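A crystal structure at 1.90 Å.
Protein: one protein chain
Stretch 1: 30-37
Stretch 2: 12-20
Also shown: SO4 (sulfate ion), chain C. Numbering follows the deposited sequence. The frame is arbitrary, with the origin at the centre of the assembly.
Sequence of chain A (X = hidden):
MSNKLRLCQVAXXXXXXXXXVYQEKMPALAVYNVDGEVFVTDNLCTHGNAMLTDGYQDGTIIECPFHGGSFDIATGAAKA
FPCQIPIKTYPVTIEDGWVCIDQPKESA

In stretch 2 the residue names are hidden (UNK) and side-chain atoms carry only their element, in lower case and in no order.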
# COMPACT_ATOMS: atom_id res chain seq x y z
N ALA A 30 -2.19 -1.98 2.48
CA ALA A 30 -2.47 -1.81 1.08
C ALA A 30 -1.34 -2.49 0.36
O ALA A 30 -0.20 -2.24 0.64
CB ALA A 30 -2.54 -0.37 0.71
N VAL A 31 -1.68 -3.33 -0.61
CA VAL A 31 -0.70 -4.00 -1.44
C VAL A 31 -0.83 -3.55 -2.91
O VAL A 31 -1.93 -3.53 -3.47
CB VAL A 31 -0.86 -5.53 -1.34
CG1 VAL A 31 0.28 -6.26 -2.07
CG2 VAL A 31 -0.93 -5.95 0.11
N TYR A 32 0.31 -3.18 -3.51
CA TYR A 32 0.37 -2.63 -4.84
C TYR A 32 1.33 -3.39 -5.74
O TYR A 32 2.33 -3.93 -5.28
CB TYR A 32 0.84 -1.19 -4.84
CG TYR A 32 0.28 -0.30 -3.79
CD1 TYR A 32 0.77 -0.36 -2.49
CD2 TYR A 32 -0.67 0.67 -4.08
CE1 TYR A 32 0.33 0.47 -1.53
CE2 TYR A 32 -1.13 1.55 -3.07
CZ TYR A 32 -0.61 1.44 -1.81
OH TYR A 32 -1.03 2.27 -0.76
N ASN A 33 1.03 -3.35 -7.03
CA ASN A 33 1.90 -3.81 -8.08
C ASN A 33 2.17 -2.58 -8.96
O ASN A 33 1.25 -2.02 -9.56
CB ASN A 33 1.21 -4.94 -8.85
CG ASN A 33 1.87 -5.30 -10.20
OD1 ASN A 33 2.82 -4.68 -10.65
ND2 ASN A 33 1.31 -6.31 -10.85
N VAL A 34 3.43 -2.13 -8.95
CA VAL A 34 3.93 -1.06 -9.79
C VAL A 34 4.84 -1.69 -10.86
O VAL A 34 5.94 -2.17 -10.58
CB VAL A 34 4.70 0.02 -8.94
CG1 VAL A 34 5.38 1.07 -9.86
CG2 VAL A 34 3.76 0.70 -7.92
N ASP A 35 4.35 -1.72 -12.09
CA ASP A 35 5.10 -2.27 -13.23
C ASP A 35 5.68 -3.67 -12.99
O ASP A 35 6.78 -3.99 -13.43
CB ASP A 35 6.22 -1.30 -13.63
CG ASP A 35 6.77 -1.57 -15.02
OD1 ASP A 35 5.97 -1.92 -15.93
OD2 ASP A 35 8.01 -1.43 -15.21
N GLY A 36 4.93 -4.51 -12.29
CA GLY A 36 5.33 -5.87 -12.07
C GLY A 36 6.07 -6.14 -10.78
O GLY A 36 6.47 -7.29 -10.55
N GLU A 37 6.28 -5.12 -9.95
CA GLU A 37 6.93 -5.30 -8.62
C GLU A 37 5.94 -4.88 -7.52
O GLU A 37 5.17 -3.96 -7.73
CB GLU A 37 8.17 -4.42 -8.48
CG GLU A 37 9.50 -5.05 -8.83
CD GLU A 37 9.74 -5.12 -10.26
OE1 GLU A 37 9.65 -4.07 -10.92
OE2 GLU A 37 10.04 -6.22 -10.73
N UNK A 12 -2.89 -12.11 -7.06
CA UNK A 12 -4.07 -11.27 -6.76
C UNK A 12 -3.85 -9.78 -6.99
O UNK A 12 -4.82 -8.99 -6.99
c UNK A 12 -4.46 -11.40 -5.30
o UNK A 12 -5.03 -12.65 -5.07
N UNK A 13 -2.59 -9.36 -7.11
CA UNK A 13 -2.26 -7.95 -7.16
C UNK A 13 -1.90 -7.53 -8.58
O UNK A 13 -0.78 -7.73 -9.01
c UNK A 13 -1.07 -6.03 -6.03
c UNK A 13 -1.25 -8.33 -4.87
c UNK A 13 -1.11 -7.57 -6.21
N UNK A 14 -2.86 -6.92 -9.28
CA UNK A 14 -2.66 -6.35 -10.62
C UNK A 14 -2.20 -4.89 -10.57
O UNK A 14 -2.63 -4.13 -9.70
n UNK A 14 -7.25 -7.00 -9.96
c UNK A 14 -3.97 -6.43 -11.42
c UNK A 14 -4.38 -7.83 -11.87
c UNK A 14 -5.45 -8.50 -11.00
c UNK A 14 -6.85 -7.86 -11.15
N UNK A 15 -1.31 -4.52 -11.50
CA UNK A 15 -0.85 -3.12 -11.67
C UNK A 15 -2.08 -2.30 -11.91
O UNK A 15 -2.85 -2.61 -12.80
c UNK A 15 0.12 -2.95 -12.88
c UNK A 15 0.89 -1.59 -12.87
o UNK A 15 1.99 -1.55 -13.43
o UNK A 15 0.44 -0.56 -12.31
N UNK A 16 -2.25 -1.27 -11.09
CA UNK A 16 -3.35 -0.35 -11.23
C UNK A 16 -4.51 -0.66 -10.32
O UNK A 16 -5.42 0.15 -10.24
N UNK A 17 -4.50 -1.82 -9.65
CA UNK A 17 -5.62 -2.25 -8.81
C UNK A 17 -5.11 -2.77 -7.45
O UNK A 17 -4.99 -3.97 -7.23
c UNK A 17 -6.80 -2.91 -11.01
c UNK A 17 -6.46 -3.31 -9.53
o UNK A 17 -7.88 -5.02 -11.16
o UNK A 17 -7.71 -3.78 -13.05
c UNK A 17 -7.51 -3.99 -11.80
N UNK A 18 -4.76 -1.84 -6.53
CA UNK A 18 -4.27 -2.29 -5.23
C UNK A 18 -5.29 -3.06 -4.40
O UNK A 18 -6.52 -2.90 -4.57
c UNK A 18 -4.34 0.11 -5.28
c UNK A 18 -4.81 -0.37 -6.65
c UNK A 18 -3.84 -1.00 -4.52
N UNK A 19 -4.74 -3.86 -3.48
CA UNK A 19 -5.47 -4.87 -2.75
C UNK A 19 -5.39 -4.51 -1.27
O UNK A 19 -4.30 -4.30 -0.74
c UNK A 19 -5.04 -6.60 -4.47
c UNK A 19 -4.83 -6.26 -3.01
c UNK A 19 -5.43 -7.34 -2.11
N UNK A 20 -6.57 -4.40 -0.65
CA UNK A 20 -6.69 -4.18 0.78
C UNK A 20 -6.53 -5.49 1.51
O UNK A 20 -7.23 -6.44 1.23
c UNK A 20 -8.08 -3.57 1.12
S SO4 C . -5.54 -13.92 -1.51
O1 SO4 C . -5.20 -13.70 -0.10
O2 SO4 C . -4.54 -13.43 -2.45
O3 SO4 C . -5.73 -15.37 -1.73
O4 SO4 C . -6.80 -13.22 -1.80
O HOH W 1 -1.63 -2.32 -7.58

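Position 12 has one side-chain carbon ending in an oxygen. It stays out of reach of stretch 1, and the oxygen lies 2.8 Å from O2 of the sulfate. This is Ser12, and its OG donates a hydrogen bond to that ion.

At position 13 one carbon carries two more, a beta-branched aliphatic group pointing toward stretch 1. It packs against the side chain of Val31 and the carbon chain of Asn33, a place where a compact apolar branch fits. This is Val13; its CG2 lies 3.8 Å from Val31 CG1, and its CG1 lies 3.8 Å from Asn33 CB. Its backbone O accepts a hydrogen bond from Asn33 ND2 at 3.1 Å.

Position 14 carries four carbons in a row ending in nitrogen, leaving the backbone away from stretch 1. It is Lys14. Its NZ turns to its own loop, where it meets position 17.

Position 15 has two carbons, the second carrying two oxygens. One of these oxygens sits 2.7 Å from Asp35 N, an acceptor placed where the strand of stretch 1 gives way to its turn. This is Asp15, and OD2 takes that hydrogen bond. Its CA also makes a CA-H...O contact with Asn33 O at 3.2 Å.

Position 16 has no side-chain atoms. With phi near 98°, a CB would be jammed against the preceding carbonyl O, so the backbone itself calls for Gly16.

Position 17 has three carbons, the third carrying two oxygens, and points away. It is Glu17; its OE1 lies 2.4 Å from Lys14 NZ, a very short salt bridge, and its N closes the type II turn onto Lys14 O at 3.0 Å.

At position 18 three carbons close a ring onto the backbone nitrogen. Its CB lies 3.6 Å from Tyr32 CD2, approaching the aromatic ring obliquely. This is Pro18.

Position 19 repeats the pattern of one carbon carrying two, on the same sheet face as Val31; its CB lies 4.4 Å from Val31 CB. This is Val19.

Position 20 has a single carbon on the opposite face, shared with Ala30: Ala20.

The contact works by pairing briefly, then switching to side chains. Val19 and Val31 exchange two backbone hydrogen bonds, each 2.8 Å between N and O. Beyond them, Asn33 ND2 and Asp15 OD2 reach across, while a water accepts from Asn33 N at 2.9 Å and donates to Lys14 O at 3.0 Å. Val13 and Pro18 supply apolar packing.

Stretch 2 (12-20) SVKDGEPVA
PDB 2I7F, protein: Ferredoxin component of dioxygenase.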